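Local coordinates for protein methionine gamma-lyase (PDB 1E5E) that is a pyridoxal-phosphate-dependent enzyme of the Cys/Met metabolism family, with the fold of the PLP aminotransferase clan, at residues E75-A89 / A219-R233. Sequence-based numbering, arbitrary orientation.
Sequences EKTEACVATSSGMGA and AGLICGKADLLQQIR. With PPJ (N-(hydroxy{3-hydroxy-2-methyl-5-[(phosphonooxy)methyl]pyridin-4-yl}methyl)norvaline), chain C.
Strands 79-83 and 220-224 pair antiparallel at one border of the seven-stranded sheet, strand 79-83 being outermost within the chain. Backbone bonds join Ala79 to Gly224, Val81 to Ile222 and Thr83 to Gly220, and a classic beta bulge sets Glu78 and Ala79 against Gly224. Ala79 O is gripped from opposite faces of its plane, by Gly224 N at 3.0 Å and by Thr77 OG1 at 2.9 Å. From the bulge, Glu78 extends so that OE1 takes the first N-H of helix 226-241, from Ala226 N, at 2.9 Å and nearly straight (176°), through its anti lone pair. That helix packs on the Val81 side, where Leu229 CD2 lies 3.4 Å from Ala79 O. Val81 CG2 sits over one face of the Arg233 guanidinium, toward its rim; at the edge, NH2 gives a weak bond to Cys80 O while NH1 bridges to Glu68. On the other sheet face, covered by helix 62-75, Cys80 SG meets Leu221 CD2 at 3.8 Å. Past the strand, Ser85 OG caps helix 86-97 through Gly88 N and is hydrogen-bonded to Gly242 O of the second subunit. Gly86 N donates to PPJ OP1 at 2.8 Å and Met87 N to PPJ OP3, forming the helix-N-terminal phosphate site characteristic of fold-type I PLP enzymes.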
# COMPACT_ATOMS: atom_id res chain seq x y z
N GLU A 75 23.63 7.92 10.98
CA GLU A 75 24.43 7.27 11.99
C GLU A 75 25.94 7.44 11.80
O GLU A 75 26.77 6.92 12.54
CB GLU A 75 24.07 5.78 12.06
CG GLU A 75 22.70 5.58 12.75
CD GLU A 75 22.79 5.73 14.28
OE1 GLU A 75 23.79 6.30 14.77
OE2 GLU A 75 21.86 5.36 15.02
N LYS A 76 26.34 8.06 10.72
CA LYS A 76 27.69 8.26 10.26
C LYS A 76 28.40 6.93 10.06
O LYS A 76 29.57 6.79 10.46
CB LYS A 76 28.44 9.19 11.23
CG LYS A 76 27.85 10.59 11.35
CD LYS A 76 28.65 11.38 12.42
CE LYS A 76 28.41 12.87 12.23
NZ LYS A 76 28.67 13.66 13.48
N THR A 77 27.74 5.95 9.46
CA THR A 77 28.36 4.65 9.23
C THR A 77 28.62 4.49 7.74
O THR A 77 27.93 5.19 6.99
CB THR A 77 27.49 3.50 9.75
OG1 THR A 77 26.22 3.56 9.11
CG2 THR A 77 27.34 3.58 11.27
N GLU A 78 29.49 3.61 7.29
CA GLU A 78 29.64 3.49 5.83
C GLU A 78 28.37 2.91 5.19
O GLU A 78 28.12 3.15 4.01
CB GLU A 78 30.78 2.50 5.51
CG GLU A 78 32.10 3.08 6.05
CD GLU A 78 33.30 2.17 5.81
OE1 GLU A 78 33.20 0.97 5.54
OE2 GLU A 78 34.43 2.71 5.93
N ALA A 79 27.66 2.02 5.87
CA ALA A 79 26.59 1.28 5.23
C ALA A 79 25.48 1.02 6.24
O ALA A 79 25.67 1.22 7.44
CB ALA A 79 27.14 -0.03 4.65
N CYS A 80 24.39 0.50 5.72
CA CYS A 80 23.23 0.13 6.52
C CYS A 80 22.49 -0.96 5.76
O CYS A 80 22.34 -0.98 4.53
CB CYS A 80 22.35 1.38 6.77
SG CYS A 80 20.74 0.96 7.47
N VAL A 81 21.98 -1.94 6.46
CA VAL A 81 21.19 -3.06 5.98
C VAL A 81 19.84 -3.00 6.70
O VAL A 81 19.84 -2.92 7.93
CB VAL A 81 21.89 -4.38 6.29
CG1 VAL A 81 21.04 -5.60 5.93
CG2 VAL A 81 23.25 -4.47 5.59
N ALA A 82 18.74 -2.95 5.98
CA ALA A 82 17.42 -2.94 6.60
C ALA A 82 16.87 -4.34 6.73
O ALA A 82 17.29 -5.18 5.94
CB ALA A 82 16.37 -2.12 5.80
N THR A 83 16.03 -4.62 7.70
CA THR A 83 15.49 -5.94 7.88
C THR A 83 14.00 -5.81 8.22
O THR A 83 13.47 -4.69 8.36
CB THR A 83 16.14 -6.76 9.02
OG1 THR A 83 15.79 -6.08 10.22
CG2 THR A 83 17.66 -6.87 8.89
N SER A 84 13.36 -6.99 8.30
CA SER A 84 11.93 -6.98 8.57
C SER A 84 11.59 -7.01 10.05
O SER A 84 10.41 -7.14 10.37
CB SER A 84 11.17 -8.03 7.74
OG SER A 84 11.39 -9.33 8.24
N SER A 85 12.53 -6.82 10.97
CA SER A 85 12.24 -6.63 12.37
C SER A 85 13.55 -6.31 13.09
O SER A 85 14.64 -6.66 12.61
CB SER A 85 11.58 -7.78 13.12
OG SER A 85 12.45 -8.90 13.14
N GLY A 86 13.37 -5.57 14.16
CA GLY A 86 14.54 -5.25 15.01
C GLY A 86 15.19 -6.58 15.43
O GLY A 86 16.41 -6.68 15.36
N MET A 87 14.41 -7.62 15.79
CA MET A 87 15.09 -8.90 16.14
C MET A 87 15.90 -9.45 14.98
O MET A 87 17.01 -9.99 15.11
CB MET A 87 14.04 -9.92 16.63
CG MET A 87 13.42 -9.67 18.01
SD MET A 87 14.64 -9.08 19.24
CE MET A 87 15.73 -10.52 19.34
N GLY A 88 15.33 -9.30 13.75
CA GLY A 88 16.06 -9.78 12.56
C GLY A 88 17.37 -9.04 12.35
O GLY A 88 18.32 -9.58 11.79
N ALA A 89 17.41 -7.74 12.67
CA ALA A 89 18.61 -6.96 12.55
C ALA A 89 19.64 -7.49 13.57
O ALA A 89 20.78 -7.75 13.17
CB ALA A 89 18.40 -5.48 12.80
N ALA A 219 10.21 -3.38 11.56
CA ALA A 219 11.40 -3.40 10.75
C ALA A 219 12.62 -3.12 11.61
O ALA A 219 12.51 -2.65 12.75
CB ALA A 219 11.29 -2.26 9.72
N GLY A 220 13.77 -3.52 11.09
CA GLY A 220 15.05 -3.35 11.78
C GLY A 220 16.09 -2.71 10.86
O GLY A 220 15.95 -2.66 9.64
N LEU A 221 17.15 -2.16 11.47
CA LEU A 221 18.30 -1.63 10.76
C LEU A 221 19.62 -2.01 11.41
O LEU A 221 19.76 -2.14 12.62
CB LEU A 221 18.25 -0.08 10.70
CG LEU A 221 16.98 0.51 10.07
CD1 LEU A 221 16.61 1.85 10.70
CD2 LEU A 221 17.08 0.62 8.54
N ILE A 222 20.64 -2.19 10.58
CA ILE A 222 21.97 -2.55 10.96
C ILE A 222 22.91 -1.53 10.35
O ILE A 222 22.67 -1.27 9.15
CB ILE A 222 22.38 -3.93 10.44
CG1 ILE A 222 21.41 -5.02 10.88
CG2 ILE A 222 23.82 -4.22 10.91
CD1 ILE A 222 21.56 -6.31 10.10
N CYS A 223 23.75 -0.86 11.14
CA CYS A 223 24.57 0.20 10.55
C CYS A 223 26.05 -0.03 10.91
O CYS A 223 26.31 -0.35 12.10
CB CYS A 223 24.21 1.57 11.16
SG CYS A 223 22.45 1.94 11.08
N GLY A 224 26.95 0.13 9.96
CA GLY A 224 28.36 -0.14 10.30
C GLY A 224 29.19 -0.09 9.01
O GLY A 224 28.81 0.53 8.03
N LYS A 225 30.35 -0.71 9.07
CA LYS A 225 31.30 -0.74 7.97
C LYS A 225 30.74 -1.53 6.80
O LYS A 225 30.16 -2.58 7.00
CB LYS A 225 32.61 -1.46 8.37
CG LYS A 225 33.37 -0.83 9.52
CD LYS A 225 33.99 0.50 9.10
CE LYS A 225 34.73 1.08 10.32
NZ LYS A 225 35.18 2.46 9.94
N ALA A 226 31.19 -1.18 5.61
CA ALA A 226 30.75 -1.85 4.39
C ALA A 226 31.18 -3.30 4.35
O ALA A 226 30.41 -4.16 3.91
CB ALA A 226 31.24 -0.99 3.21
N ASP A 227 32.39 -3.62 4.79
CA ASP A 227 32.89 -4.99 4.74
C ASP A 227 32.00 -5.93 5.56
O ASP A 227 31.49 -6.93 5.04
CB ASP A 227 34.34 -5.04 5.23
CG ASP A 227 34.98 -6.41 5.28
OD1 ASP A 227 36.11 -6.52 5.84
OD2 ASP A 227 34.48 -7.45 4.76
N LEU A 228 31.86 -5.61 6.85
CA LEU A 228 31.04 -6.44 7.71
C LEU A 228 29.58 -6.47 7.24
O LEU A 228 28.99 -7.54 7.22
CB LEU A 228 31.11 -6.03 9.18
CG LEU A 228 30.14 -6.82 10.08
CD1 LEU A 228 30.54 -8.29 10.21
CD2 LEU A 228 30.08 -6.19 11.47
N LEU A 229 28.99 -5.34 6.85
CA LEU A 229 27.59 -5.36 6.44
C LEU A 229 27.37 -6.09 5.14
O LEU A 229 26.31 -6.71 4.96
CB LEU A 229 27.06 -3.93 6.40
CG LEU A 229 26.49 -3.51 7.76
CD1 LEU A 229 27.56 -3.50 8.85
CD2 LEU A 229 25.84 -2.15 7.65
N GLN A 230 28.41 -6.12 4.30
CA GLN A 230 28.29 -6.93 3.08
C GLN A 230 28.25 -8.39 3.48
O GLN A 230 27.46 -9.19 2.96
CB GLN A 230 29.38 -6.49 2.12
CG GLN A 230 29.66 -7.42 0.96
CD GLN A 230 28.53 -7.55 -0.03
OE1 GLN A 230 27.62 -6.73 -0.12
NE2 GLN A 230 28.55 -8.62 -0.85
N GLN A 231 28.99 -8.80 4.51
CA GLN A 231 28.90 -10.18 4.96
C GLN A 231 27.53 -10.46 5.57
O GLN A 231 26.92 -11.53 5.37
CB GLN A 231 30.02 -10.56 5.93
CG GLN A 231 31.45 -10.17 5.62
CD GLN A 231 32.39 -10.34 6.81
OE1 GLN A 231 33.17 -9.45 7.20
NE2 GLN A 231 32.30 -11.51 7.45
N ILE A 232 27.02 -9.53 6.38
CA ILE A 232 25.70 -9.70 7.01
C ILE A 232 24.59 -9.82 5.96
O ILE A 232 23.69 -10.65 6.07
CB ILE A 232 25.37 -8.50 7.94
CG1 ILE A 232 26.31 -8.54 9.16
CG2 ILE A 232 23.89 -8.46 8.34
CD1 ILE A 232 26.27 -7.29 10.02
N ARG A 233 24.70 -9.07 4.88
CA ARG A 233 23.70 -9.10 3.81
C ARG A 233 23.76 -10.42 3.06
O ARG A 233 22.75 -11.11 2.92
CB ARG A 233 23.85 -7.83 2.98
CG ARG A 233 23.37 -7.73 1.58
CD ARG A 233 22.95 -6.40 1.02
NE ARG A 233 23.59 -5.17 1.50
CZ ARG A 233 22.77 -4.15 1.86
NH1 ARG A 233 21.46 -4.33 1.80
NH2 ARG A 233 23.25 -2.99 2.33
N1 PPJ C . 15.64 -3.68 20.32
C2 PPJ C . 14.99 -2.92 21.23
C6 PPJ C . 15.00 -4.69 19.66
C2A PPJ C . 15.59 -2.18 22.25
C3 PPJ C . 13.59 -3.11 21.29
O3 PPJ C . 13.00 -2.47 22.26
C4 PPJ C . 12.89 -3.99 20.46
C4A PPJ C . 11.48 -4.11 20.63
C5 PPJ C . 13.61 -4.87 19.65
N PPJ C . 10.84 -3.82 21.77
C5A PPJ C . 13.02 -5.70 18.64
OP4 PPJ C . 12.64 -4.96 17.65
P PPJ C . 11.41 -5.56 16.85
OP1 PPJ C . 11.19 -4.56 15.63
OP2 PPJ C . 10.17 -5.62 17.79
OP3 PPJ C . 11.72 -7.02 16.29
CA PPJ C . 9.48 -3.83 21.93
CB PPJ C . 8.65 -4.93 21.41
C PPJ C . 9.06 -3.44 23.23
CG PPJ C . 8.70 -6.30 21.96
CD PPJ C . 7.55 -6.50 22.83
O PPJ C . 9.97 -3.19 24.11
OXT PPJ C . 7.90 -2.87 23.43